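Local coordinates for metallo-beta-lactamase superfamily protein (Thermus thermophilus, PDB 2ZWR) that binds two zinc ions side by side in a metallo-beta-lactamase fold and is probably a metal-dependent hydrolase, at residues Val119-Pro123 with Ser167-Leu171; Pro123-Pro127 with Gly158-Leu164. Numbering follows the deposited sequence.

Strand 117-121 belongs to the second of the two mixed sheets and runs into the loop that carries His125, a zinc ligand. The chain then passes through strands 130-134 and 139-143 before reaching Gly158 and helix 161-171. Interaction 2 closes this excursion first, bringing Pro123-Pro127 against Gly158-Leu164 across 30 intervening residues. Interaction 1 closes the wider circuit around it, with 43 residues between Val119-Pro123 and Ser167-Leu171, so the two contacts nest rather than cross. Pro123 belongs to both, and His121 NE2 and Pro127 O, probably hydrogen-bonded at 2.7 Å, join them directly. Together they tie one helix to a strand end and the metal-binding loop that follows.

Interaction 1 (Val119-Pro123 with Ser167-Leu171); sequences VLHLP and SLKRL. With ZN (zinc ion), chain F.
Leu122, Ser167 and Arg170 bury the most surface where an extended chain leaves a sheet and meets a helix. Val119-His121 is beta strand, Leu122 (phi/psi -131/77) and Pro123 (-78/174) continue it as extended loop, and Ser167-Leu171 is regular alpha helix. The backbones come nearest at Leu122 and Ser167, whose CA atoms are 4.9 Å apart. Ser167 points its CA-CB bond at the loop and, in the m rotamer, donates from OG to Pro123 O at 2.7 Å; OG also lies 3.6 Å from Leu122 CB. A small hydroxyl residue suits this place, because a longer side chain would hold the backbones apart. The four-layer alpha-beta/beta-alpha sandwich of the metallo-beta-lactamase fold packs helices on the outer faces of two sheets, and here helix 161-171 packs against the C-terminal end of strand 117-121 in the second sheet and the loop that follows it. One turn further on, Arg170 reaches back over the strand end. Leu122 CD2 lies over one face of its guanidinium, 3.8 Å from NE, while NH2 makes a weak hydrogen bond to His121 O (3.0 Å) near the guanidinium plane and a salt bridge to Glu110. Arginine can thus cover a leucine with its flat group and keep its charge paired. The m, t rotamer of Leu122 also places its CD1 4.4 Å from Leu171 CD1, an apolar contact. His121, in the t rotamer, leads its ring away from the helix: ND1 binds a zinc ion of chain F at 2.1 Å, and NE2 hydrogen-bonds Pro127 O.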
loop_
_atom_site.group_PDB
_atom_site.type_symbol
_atom_site.label_atom_id
_atom_site.label_comp_id
_atom_site.label_asym_id
_atom_site.label_seq_id
_atom_site.Cartn_x
_atom_site.Cartn_y
_atom_site.Cartn_z
ATOM N N VAL A 119 -2.626 -11.247 4.859
ATOM C CA VAL A 119 -3.368 -9.992 4.859
ATOM C C VAL A 119 -3.894 -9.669 6.260
ATOM O O VAL A 119 -4.580 -10.480 6.889
ATOM C CB VAL A 119 -4.506 -10.003 3.806
ATOM C CG1 VAL A 119 -5.361 -8.713 3.865
ATOM C CG2 VAL A 119 -3.930 -10.200 2.406
ATOM N N LEU A 120 -3.526 -8.485 6.745
ATOM C CA LEU A 120 -4.026 -7.942 8.002
ATOM C C LEU A 120 -4.969 -6.794 7.673
ATOM O O LEU A 120 -4.546 -5.812 7.063
ATOM C CB LEU A 120 -2.861 -7.412 8.849
ATOM C CG LEU A 120 -1.975 -8.324 9.718
ATOM C CD1 LEU A 120 -1.821 -9.725 9.172
ATOM C CD2 LEU A 120 -0.604 -7.693 9.930
ATOM N N HIS A 121 -6.237 -6.915 8.053
ATOM C CA HIS A 121 -7.162 -5.812 7.897
ATOM C C HIS A 121 -7.006 -4.857 9.067
ATOM O O HIS A 121 -7.360 -5.180 10.207
ATOM C CB HIS A 121 -8.619 -6.276 7.770
ATOM C CG HIS A 121 -9.583 -5.153 7.524
ATOM N ND1 HIS A 121 -10.712 -4.954 8.288
ATOM C CD2 HIS A 121 -9.567 -4.148 6.612
ATOM C CE1 HIS A 121 -11.362 -3.892 7.849
ATOM N NE2 HIS A 121 -10.688 -3.380 6.834
ATOM N N LEU A 122 -6.490 -3.670 8.757
ATOM C CA LEU A 122 -6.101 -2.697 9.747
ATOM C C LEU A 122 -6.688 -1.330 9.388
ATOM O O LEU A 122 -5.969 -0.459 8.912
ATOM C CB LEU A 122 -4.565 -2.630 9.831
ATOM C CG LEU A 122 -3.820 -3.902 10.279
ATOM C CD1 LEU A 122 -2.327 -3.821 9.985
ATOM C CD2 LEU A 122 -4.079 -4.213 11.770
ATOM N N PRO A 123 -7.999 -1.129 9.644
ATOM C CA PRO A 123 -8.679 0.076 9.198
ATOM C C PRO A 123 -8.341 1.263 10.111
ATOM O O PRO A 123 -7.708 1.093 11.150
ATOM C CB PRO A 123 -10.164 -0.297 9.357
ATOM C CG PRO A 123 -10.177 -1.174 10.563
ATOM C CD PRO A 123 -8.892 -1.988 10.456
ATOM N N SER A 167 -5.781 -0.444 15.292
ATOM C CA SER A 167 -4.966 -1.074 14.247
ATOM C C SER A 167 -3.473 -1.002 14.559
ATOM O O SER A 167 -2.734 -1.967 14.322
ATOM C CB SER A 167 -5.257 -0.468 12.882
ATOM O OG SER A 167 -6.505 -0.926 12.396
ATOM N N LEU A 168 -3.035 0.128 15.106
ATOM C CA LEU A 168 -1.623 0.323 15.429
ATOM C C LEU A 168 -1.193 -0.595 16.569
ATOM O O LEU A 168 -0.083 -1.128 16.551
ATOM C CB LEU A 168 -1.331 1.788 15.761
ATOM C CG LEU A 168 -1.373 2.811 14.616
ATOM C CD1 LEU A 168 -1.451 4.228 15.179
ATOM C CD2 LEU A 168 -0.186 2.671 13.667
ATOM N N LYS A 169 -2.082 -0.776 17.549
ATOM C CA LYS A 169 -1.868 -1.720 18.644
ATOM C C LYS A 169 -1.666 -3.134 18.107
ATOM O O LYS A 169 -0.759 -3.840 18.539
ATOM C CB LYS A 169 -3.046 -1.673 19.627
ATOM C CG LYS A 169 -2.735 -2.266 20.997
ATOM N N ARG A 170 -2.507 -3.533 17.154
ATOM C CA ARG A 170 -2.366 -4.814 16.456
ATOM C C ARG A 170 -1.023 -4.940 15.729
ATOM O O ARG A 170 -0.346 -5.965 15.837
ATOM C CB ARG A 170 -3.504 -4.983 15.455
ATOM C CG ARG A 170 -4.658 -5.823 15.944
ATOM C CD ARG A 170 -4.720 -7.123 15.149
ATOM N NE ARG A 170 -5.540 -6.954 13.952
ATOM C CZ ARG A 170 -5.540 -7.774 12.903
ATOM N NH1 ARG A 170 -4.758 -8.849 12.867
ATOM N NH2 ARG A 170 -6.337 -7.508 11.878
ATOM N N LEU A 171 -0.656 -3.894 14.988
ATOM C CA LEU A 171 0.590 -3.873 14.225
ATOM C C LEU A 171 1.813 -3.985 15.139
ATOM O O LEU A 171 2.716 -4.771 14.881
ATOM C CB LEU A 171 0.681 -2.619 13.347
ATOM C CG LEU A 171 1.849 -2.530 12.346
ATOM C CD1 LEU A 171 1.823 -3.684 11.350
ATOM C CD2 LEU A 171 1.862 -1.165 11.613
HETATM ZN ZN ZN F . -11.307 -6.358 9.810
#

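Interaction 2 (Pro123-Pro127 with Gly158-Leu164); sequences PGHSP and GADPKAL. With ZN (zinc ion), chain D; ZN (zinc ion), chain J.
Gly124 presses so closely on the first turn of a helix that its CA lies 3.7 Å from the CA of Leu164. Its phi/psi of 135/-53 would jam a side chain against the preceding carbonyl, and a CB would also clash with Leu164 CA, so glycine alone fits. Gly124-Ser126 runs antiparallel to Gly158-Asp160, with His125 nearest Ala159 and Ser126 nearest Gly158, before the helix turns back to bring Leu164 to Gly124. Gly158 (90/-5) is likewise a necessary glycine, since a CB there would strike Pro127 CD. Asp160 N donates to Gly124 O at 2.7 Å, and Ala159 CA adds a CA-H...O contact to Gly124 O at 3.3 Å. Water 1 joins Gly158 O (2.9 Å) to Gly124 N, the latter bond weak at 2.9 Å. Asp160 is the N-cap of helix 161-171: its OD1 accepts a weak bond from Ala163 N at 3.3 Å, while OD2 binds a zinc ion of chain J at 2.1 Å. Small Ala163 leaves room for the loop, its CB 3.7 Å from Gly124 CA and 4.2 Å from Pro123 CG. His125 turns its CA-CB bond away from the helix. Its ND1 hydrogen-bonds Arg153 O, leaving NE2 to bind the zinc ion of chain D at 2.1 Å; His54, His56, Asp144 and water 2 complete that sphere, so this loop supplies the third histidine ligand of one zinc in the two-metal site, probably the active site, of the metallo-beta-lactamase fold.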
loop_
_atom_site.group_PDB
_atom_site.type_symbol
_atom_site.label_atom_id
_atom_site.label_comp_id
_atom_site.label_asym_id
_atom_site.label_seq_id
_atom_site.Cartn_x
_atom_site.Cartn_y
_atom_site.Cartn_z
ATOM N N PRO A 123 -7.999 -1.129 9.644
ATOM C CA PRO A 123 -8.679 0.076 9.198
ATOM C C PRO A 123 -8.341 1.263 10.111
ATOM O O PRO A 123 -7.708 1.093 11.150
ATOM C CB PRO A 123 -10.164 -0.297 9.357
ATOM C CG PRO A 123 -10.177 -1.174 10.563
ATOM C CD PRO A 123 -8.892 -1.988 10.456
ATOM N N GLY A 124 -8.795 2.451 9.739
ATOM C CA GLY A 124 -8.544 3.627 10.543
ATOM C C GLY A 124 -8.114 4.795 9.687
ATOM O O GLY A 124 -8.686 5.878 9.784
ATOM N N HIS A 125 -7.083 4.586 8.868
ATOM C CA HIS A 125 -6.668 5.587 7.872
ATOM C C HIS A 125 -7.679 5.547 6.707
ATOM O O HIS A 125 -8.019 6.585 6.122
ATOM C CB HIS A 125 -5.230 5.316 7.417
ATOM C CG HIS A 125 -4.729 6.248 6.356
ATOM N ND1 HIS A 125 -4.287 7.522 6.630
ATOM C CD2 HIS A 125 -4.574 6.078 5.022
ATOM C CE1 HIS A 125 -3.897 8.106 5.511
ATOM N NE2 HIS A 125 -4.058 7.250 4.519
ATOM N N SER A 126 -8.160 4.341 6.397
ATOM C CA SER A 126 -9.281 4.136 5.476
ATOM C C SER A 126 -9.975 2.818 5.870
ATOM O O SER A 126 -9.364 1.989 6.530
ATOM C CB SER A 126 -8.809 4.115 4.010
ATOM O OG SER A 126 -8.093 2.929 3.725
ATOM N N PRO A 127 -11.260 2.639 5.496
ATOM C CA PRO A 127 -12.042 1.472 5.974
ATOM C C PRO A 127 -11.524 0.105 5.516
ATOM O O PRO A 127 -11.696 -0.893 6.237
ATOM C CB PRO A 127 -13.454 1.711 5.404
ATOM C CG PRO A 127 -13.453 3.068 4.806
ATOM C CD PRO A 127 -12.049 3.544 4.638
ATOM N N GLY A 158 -12.876 8.476 4.725
ATOM C CA GLY A 158 -12.983 7.134 5.281
ATOM C C GLY A 158 -12.305 6.955 6.632
ATOM O O GLY A 158 -12.429 5.898 7.239
ATOM N N ALA A 159 -11.602 7.987 7.102
ATOM C CA ALA A 159 -10.838 7.933 8.356
ATOM C C ALA A 159 -11.661 7.607 9.600
ATOM O O ALA A 159 -12.828 7.989 9.718
ATOM C CB ALA A 159 -10.075 9.225 8.569
ATOM N N ASP A 160 -11.022 6.908 10.532
ATOM C CA ASP A 160 -11.646 6.496 11.776
ATOM C C ASP A 160 -10.555 6.437 12.846
ATOM O O ASP A 160 -9.880 5.424 12.993
ATOM C CB ASP A 160 -12.318 5.136 11.581
ATOM C CG ASP A 160 -13.170 4.714 12.764
ATOM O OD1 ASP A 160 -12.934 5.176 13.913
ATOM O OD2 ASP A 160 -14.077 3.886 12.524
ATOM N N PRO A 161 -10.380 7.539 13.596
ATOM C CA PRO A 161 -9.279 7.689 14.546
ATOM C C PRO A 161 -9.164 6.550 15.551
ATOM O O PRO A 161 -8.055 6.118 15.854
ATOM C CB PRO A 161 -9.603 9.011 15.249
ATOM C CG PRO A 161 -10.408 9.779 14.230
ATOM C CD PRO A 161 -11.249 8.734 13.569
ATOM N N LYS A 162 -10.298 6.065 16.053
ATOM C CA LYS A 162 -10.317 4.998 17.054
ATOM C C LYS A 162 -9.951 3.651 16.439
ATOM O O LYS A 162 -9.261 2.841 17.068
ATOM C CB LYS A 162 -11.681 4.926 17.746
ATOM C CG LYS A 162 -11.693 4.077 19.013
ATOM N N ALA A 163 -10.418 3.411 15.217
ATOM C CA ALA A 163 -9.988 2.237 14.461
ATOM C C ALA A 163 -8.470 2.291 14.241
ATOM O O ALA A 163 -7.792 1.279 14.392
ATOM C CB ALA A 163 -10.742 2.125 13.127
ATOM N N LEU A 164 -7.943 3.481 13.929
ATOM C CA LEU A 164 -6.514 3.636 13.643
ATOM C C LEU A 164 -5.641 3.204 14.813
ATOM O O LEU A 164 -4.685 2.449 14.638
ATOM C CB LEU A 164 -6.171 5.065 13.195
ATOM C CG LEU A 164 -4.711 5.409 12.842
ATOM C CD1 LEU A 164 -4.214 4.691 11.598
ATOM C CD2 LEU A 164 -4.577 6.887 12.615
HETATM ZN ZN ZN D . -3.762 7.116 2.433
HETATM ZN ZN ZN J . -15.630 2.713 13.357
HETATM O O HOH W 1 -11.106 3.740 8.644
HETATM O O HOH W 2 -2.636 8.353 1.207
#